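Local coordinates for signal recognition particle subunit SRP68 (Chaetomium thermophilum, PDB 4P3G), which probably serves, through this RNA-binding domain, as the SRP68 part of the signal recognition particle, which targets nascent secretory and membrane proteins to the endoplasmic reticulum, at residues D141-F155 with C163-L177. Sequence-based numbering, arbitrary orientation.
Sequences DARAYAALLRGAALF and CLKSYAICRIIYTAL. With PO4 (phosphate ion), chain E.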
# COMPACT_ATOMS: atom_id res chain seq x y z
N ASP A 141 13.07 14.38 19.05
CA ASP A 141 13.52 13.12 19.59
C ASP A 141 12.69 12.70 20.80
O ASP A 141 12.17 11.60 20.86
CB ASP A 141 14.98 13.26 20.00
CG ASP A 141 15.62 11.93 20.37
OD1 ASP A 141 14.98 10.89 20.14
OD2 ASP A 141 16.75 11.93 20.91
N ALA A 142 12.53 13.60 21.74
CA ALA A 142 11.74 13.35 22.93
C ALA A 142 10.35 12.92 22.54
O ALA A 142 9.80 11.95 23.07
CB ALA A 142 11.68 14.60 23.79
N ARG A 143 9.79 13.65 21.59
CA ARG A 143 8.44 13.35 21.20
C ARG A 143 8.28 11.98 20.52
O ARG A 143 7.30 11.28 20.80
CB ARG A 143 7.88 14.38 20.29
CG ARG A 143 6.49 14.01 20.11
CD ARG A 143 5.99 15.15 19.49
NE ARG A 143 4.57 15.21 19.26
CZ ARG A 143 4.13 16.29 18.63
NH1 ARG A 143 5.03 17.21 18.26
NH2 ARG A 143 2.86 16.48 18.35
N ALA A 144 9.24 11.59 19.68
CA ALA A 144 9.24 10.26 19.08
C ALA A 144 9.24 9.21 20.21
O ALA A 144 8.39 8.30 20.24
CB ALA A 144 10.45 10.06 18.15
N TYR A 145 10.15 9.38 21.17
CA TYR A 145 10.25 8.46 22.30
C TYR A 145 8.92 8.37 23.05
O TYR A 145 8.49 7.29 23.46
CB TYR A 145 11.35 8.90 23.26
CG TYR A 145 11.48 8.03 24.49
CD1 TYR A 145 11.81 6.68 24.40
CD2 TYR A 145 11.23 8.56 25.75
CE1 TYR A 145 11.92 5.90 25.54
CE2 TYR A 145 11.34 7.80 26.88
CZ TYR A 145 11.68 6.47 26.78
OH TYR A 145 11.78 5.72 27.93
N ALA A 146 8.27 9.51 23.25
CA ALA A 146 6.99 9.50 23.91
C ALA A 146 5.96 8.76 23.05
O ALA A 146 5.04 8.12 23.56
CB ALA A 146 6.54 10.90 24.23
N ALA A 147 6.09 8.88 21.73
CA ALA A 147 5.13 8.24 20.84
C ALA A 147 5.37 6.77 20.85
O ALA A 147 4.44 5.98 20.78
CB ALA A 147 5.26 8.80 19.43
N LEU A 148 6.64 6.41 21.03
CA LEU A 148 7.09 5.02 21.04
C LEU A 148 6.51 4.28 22.25
O LEU A 148 6.01 3.14 22.14
CB LEU A 148 8.61 4.98 21.10
CG LEU A 148 9.31 3.61 21.13
CD1 LEU A 148 9.29 3.01 19.74
CD2 LEU A 148 10.75 3.64 21.71
N LEU A 149 6.62 4.90 23.41
CA LEU A 149 6.12 4.26 24.61
C LEU A 149 4.60 4.21 24.54
O LEU A 149 3.99 3.21 24.93
CB LEU A 149 6.59 4.98 25.88
CG LEU A 149 8.06 4.81 26.23
CD1 LEU A 149 8.33 5.28 27.65
CD2 LEU A 149 8.51 3.40 26.00
N ARG A 150 3.98 5.29 24.07
CA ARG A 150 2.52 5.33 24.01
C ARG A 150 2.02 4.27 23.02
O ARG A 150 0.96 3.68 23.21
CB ARG A 150 2.02 6.72 23.63
CG ARG A 150 0.52 6.80 23.43
CD ARG A 150 -0.20 6.46 24.66
NE ARG A 150 0.08 7.42 25.72
CZ ARG A 150 -0.34 7.27 26.98
NH1 ARG A 150 -1.05 6.20 27.31
NH2 ARG A 150 -0.05 8.19 27.90
N GLY A 151 2.79 4.04 21.96
CA GLY A 151 2.49 2.98 21.02
C GLY A 151 2.53 1.60 21.66
O GLY A 151 1.63 0.78 21.43
N ALA A 152 3.55 1.34 22.47
CA ALA A 152 3.70 0.07 23.17
C ALA A 152 2.52 -0.17 24.10
O ALA A 152 1.98 -1.28 24.19
CB ALA A 152 4.99 0.06 23.95
N ALA A 153 2.11 0.87 24.80
CA ALA A 153 1.03 0.72 25.74
C ALA A 153 -0.26 0.29 25.04
O ALA A 153 -0.87 -0.70 25.44
CB ALA A 153 0.84 2.00 26.53
N LEU A 154 -0.66 0.99 23.97
CA LEU A 154 -1.92 0.67 23.29
C LEU A 154 -1.84 -0.66 22.54
O LEU A 154 -2.83 -1.39 22.41
CB LEU A 154 -2.31 1.79 22.34
CG LEU A 154 -2.63 3.14 22.98
CD1 LEU A 154 -2.48 4.24 21.93
CD2 LEU A 154 -4.02 3.13 23.62
N PHE A 155 -0.65 -0.98 22.06
CA PHE A 155 -0.43 -2.28 21.43
C PHE A 155 -0.69 -3.44 22.43
O PHE A 155 -1.30 -4.45 22.06
CB PHE A 155 1.00 -2.32 20.91
CG PHE A 155 1.35 -3.58 20.20
CD1 PHE A 155 1.79 -4.69 20.92
CD2 PHE A 155 1.30 -3.65 18.81
CE1 PHE A 155 2.14 -5.88 20.27
CE2 PHE A 155 1.66 -4.83 18.14
CZ PHE A 155 2.07 -5.95 18.87
N CYS A 163 -3.05 2.71 18.62
CA CYS A 163 -1.65 2.36 18.71
C CYS A 163 -0.93 2.73 17.41
O CYS A 163 0.25 3.13 17.41
CB CYS A 163 -1.51 0.87 19.05
SG CYS A 163 -0.41 -0.12 18.01
N LEU A 164 -1.65 2.56 16.30
CA LEU A 164 -1.12 2.89 14.99
C LEU A 164 -0.93 4.38 14.88
O LEU A 164 0.03 4.82 14.24
CB LEU A 164 -2.02 2.36 13.89
CG LEU A 164 -1.85 0.87 13.72
CD1 LEU A 164 -2.80 0.35 12.66
CD2 LEU A 164 -0.43 0.61 13.34
N LYS A 165 -1.81 5.15 15.51
CA LYS A 165 -1.65 6.61 15.52
C LYS A 165 -0.34 6.99 16.20
O LYS A 165 0.38 7.83 15.68
CB LYS A 165 -2.81 7.34 16.20
CG LYS A 165 -4.16 6.88 15.77
CD LYS A 165 -5.20 7.94 16.07
CE LYS A 165 -5.50 8.02 17.55
NZ LYS A 165 -6.82 8.67 17.76
N SER A 166 -0.04 6.38 17.34
CA SER A 166 1.21 6.72 18.04
C SER A 166 2.43 6.32 17.25
O SER A 166 3.36 7.11 17.08
CB SER A 166 1.30 6.08 19.41
OG SER A 166 0.43 6.72 20.30
N TYR A 167 2.43 5.09 16.76
CA TYR A 167 3.58 4.56 16.05
C TYR A 167 3.85 5.31 14.76
O TYR A 167 5.01 5.43 14.33
CB TYR A 167 3.36 3.07 15.77
CG TYR A 167 3.74 2.15 16.90
CD1 TYR A 167 4.96 2.27 17.54
CD2 TYR A 167 2.86 1.17 17.34
CE1 TYR A 167 5.33 1.42 18.56
CE2 TYR A 167 3.21 0.31 18.38
CZ TYR A 167 4.45 0.44 18.99
OH TYR A 167 4.80 -0.41 20.03
N ALA A 168 2.78 5.81 14.14
CA ALA A 168 2.95 6.58 12.92
C ALA A 168 3.73 7.84 13.25
O ALA A 168 4.70 8.16 12.54
CB ALA A 168 1.61 6.92 12.29
N ILE A 169 3.37 8.52 14.34
CA ILE A 169 4.09 9.72 14.71
C ILE A 169 5.58 9.39 14.91
O ILE A 169 6.44 10.02 14.30
CB ILE A 169 3.60 10.37 16.02
CG1 ILE A 169 2.12 10.73 15.99
CG2 ILE A 169 4.49 11.52 16.41
CD1 ILE A 169 1.78 11.64 14.95
N CYS A 170 5.92 8.38 15.72
CA CYS A 170 7.34 8.19 15.99
C CYS A 170 8.13 7.64 14.81
O CYS A 170 9.30 7.98 14.62
CB CYS A 170 7.61 7.33 17.24
SG CYS A 170 7.37 5.58 17.11
N ARG A 171 7.49 6.82 14.00
CA ARG A 171 8.16 6.32 12.82
C ARG A 171 8.54 7.45 11.86
O ARG A 171 9.64 7.48 11.29
CB ARG A 171 7.28 5.33 12.08
CG ARG A 171 7.90 4.92 10.76
CD ARG A 171 7.19 3.75 10.23
NE ARG A 171 8.05 2.96 9.39
CZ ARG A 171 8.07 3.05 8.07
NH1 ARG A 171 7.29 3.93 7.46
NH2 ARG A 171 8.87 2.27 7.37
N ILE A 172 7.61 8.39 11.69
CA ILE A 172 7.86 9.49 10.77
C ILE A 172 9.04 10.31 11.26
O ILE A 172 9.99 10.54 10.52
CB ILE A 172 6.60 10.35 10.60
CG1 ILE A 172 5.55 9.55 9.80
CG2 ILE A 172 6.94 11.62 9.91
CD1 ILE A 172 4.18 10.16 9.82
N ILE A 173 9.01 10.69 12.54
CA ILE A 173 10.07 11.45 13.15
C ILE A 173 11.38 10.67 13.15
O ILE A 173 12.43 11.20 12.77
CB ILE A 173 9.69 11.84 14.58
CG1 ILE A 173 8.45 12.74 14.54
CG2 ILE A 173 10.86 12.54 15.30
CD1 ILE A 173 8.08 13.32 15.88
N TYR A 174 11.33 9.40 13.55
CA TYR A 174 12.55 8.59 13.58
C TYR A 174 13.17 8.37 12.22
O TYR A 174 14.40 8.40 12.06
CB TYR A 174 12.31 7.26 14.24
CG TYR A 174 12.35 7.28 15.74
CD1 TYR A 174 13.34 7.99 16.43
CD2 TYR A 174 11.40 6.60 16.46
CE1 TYR A 174 13.36 7.99 17.80
CE2 TYR A 174 11.41 6.59 17.80
CZ TYR A 174 12.38 7.27 18.48
OH TYR A 174 12.31 7.22 19.85
N THR A 175 12.33 8.20 11.21
CA THR A 175 12.84 8.02 9.87
C THR A 175 13.64 9.24 9.47
O THR A 175 14.66 9.13 8.79
CB THR A 175 11.72 7.76 8.88
OG1 THR A 175 11.16 6.46 9.14
CG2 THR A 175 12.26 7.79 7.49
N ALA A 176 13.18 10.40 9.92
CA ALA A 176 13.92 11.61 9.64
C ALA A 176 15.23 11.66 10.41
O ALA A 176 16.29 11.91 9.82
CB ALA A 176 13.06 12.83 9.94
N LEU A 177 15.17 11.35 11.72
CA LEU A 177 16.34 11.39 12.61
C LEU A 177 17.38 10.34 12.23
O LEU A 177 18.57 10.53 12.44
CB LEU A 177 15.94 11.16 14.07
CG LEU A 177 15.16 12.26 14.78
CD1 LEU A 177 14.68 11.81 16.14
CD2 LEU A 177 16.00 13.50 14.92
P PO4 E . -2.82 7.48 30.15
O1 PO4 E . -1.67 6.55 30.41
O2 PO4 E . -2.39 8.57 29.19
O3 PO4 E . -3.29 8.10 31.44
O4 PO4 E . -3.98 6.69 29.56
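A144 faces C170 and G151 faces C163 where the two helices run antiparallel at 153°, their axes coming within 7.8 Å, in a TPR-like helical hairpin. The Y174 ring lies over A144, whose CB is 3.5 Å from the ring centroid (CH-pi). Y167 lays a face on G151, with CA 3.9 Å from its centroid, and fills the hole among L148, G151, A152 and F155. In both, CG stands anti to the carbonyl carbon (chi1 -83° in Y174), which puts Y174 OH 3.3 Å from Y145 N and Y167 OH 3.3 Å from A152 N, at angles too poor for hydrogen bonds. Replacing Y174 by alanine would probably leave the A144 methyl without its ring and open a gap beside Y145. Between the tyrosines, A147 CB meets C170 CB at 3.5 Å; next to Y167, S166 is a knob among A147, R150, G151 and L154. Toward the turn, C163 SG meets the F155 ring edge. R150 turns its guanidinium away, NE in a salt bridge with E121, NH1 bonding O1 of a phosphate ion, probably from the crystallisation liquor. With no hydrogen bond across it, the interface rests on close packing of small residues and two aromatic faces: fit rather than polar pairing.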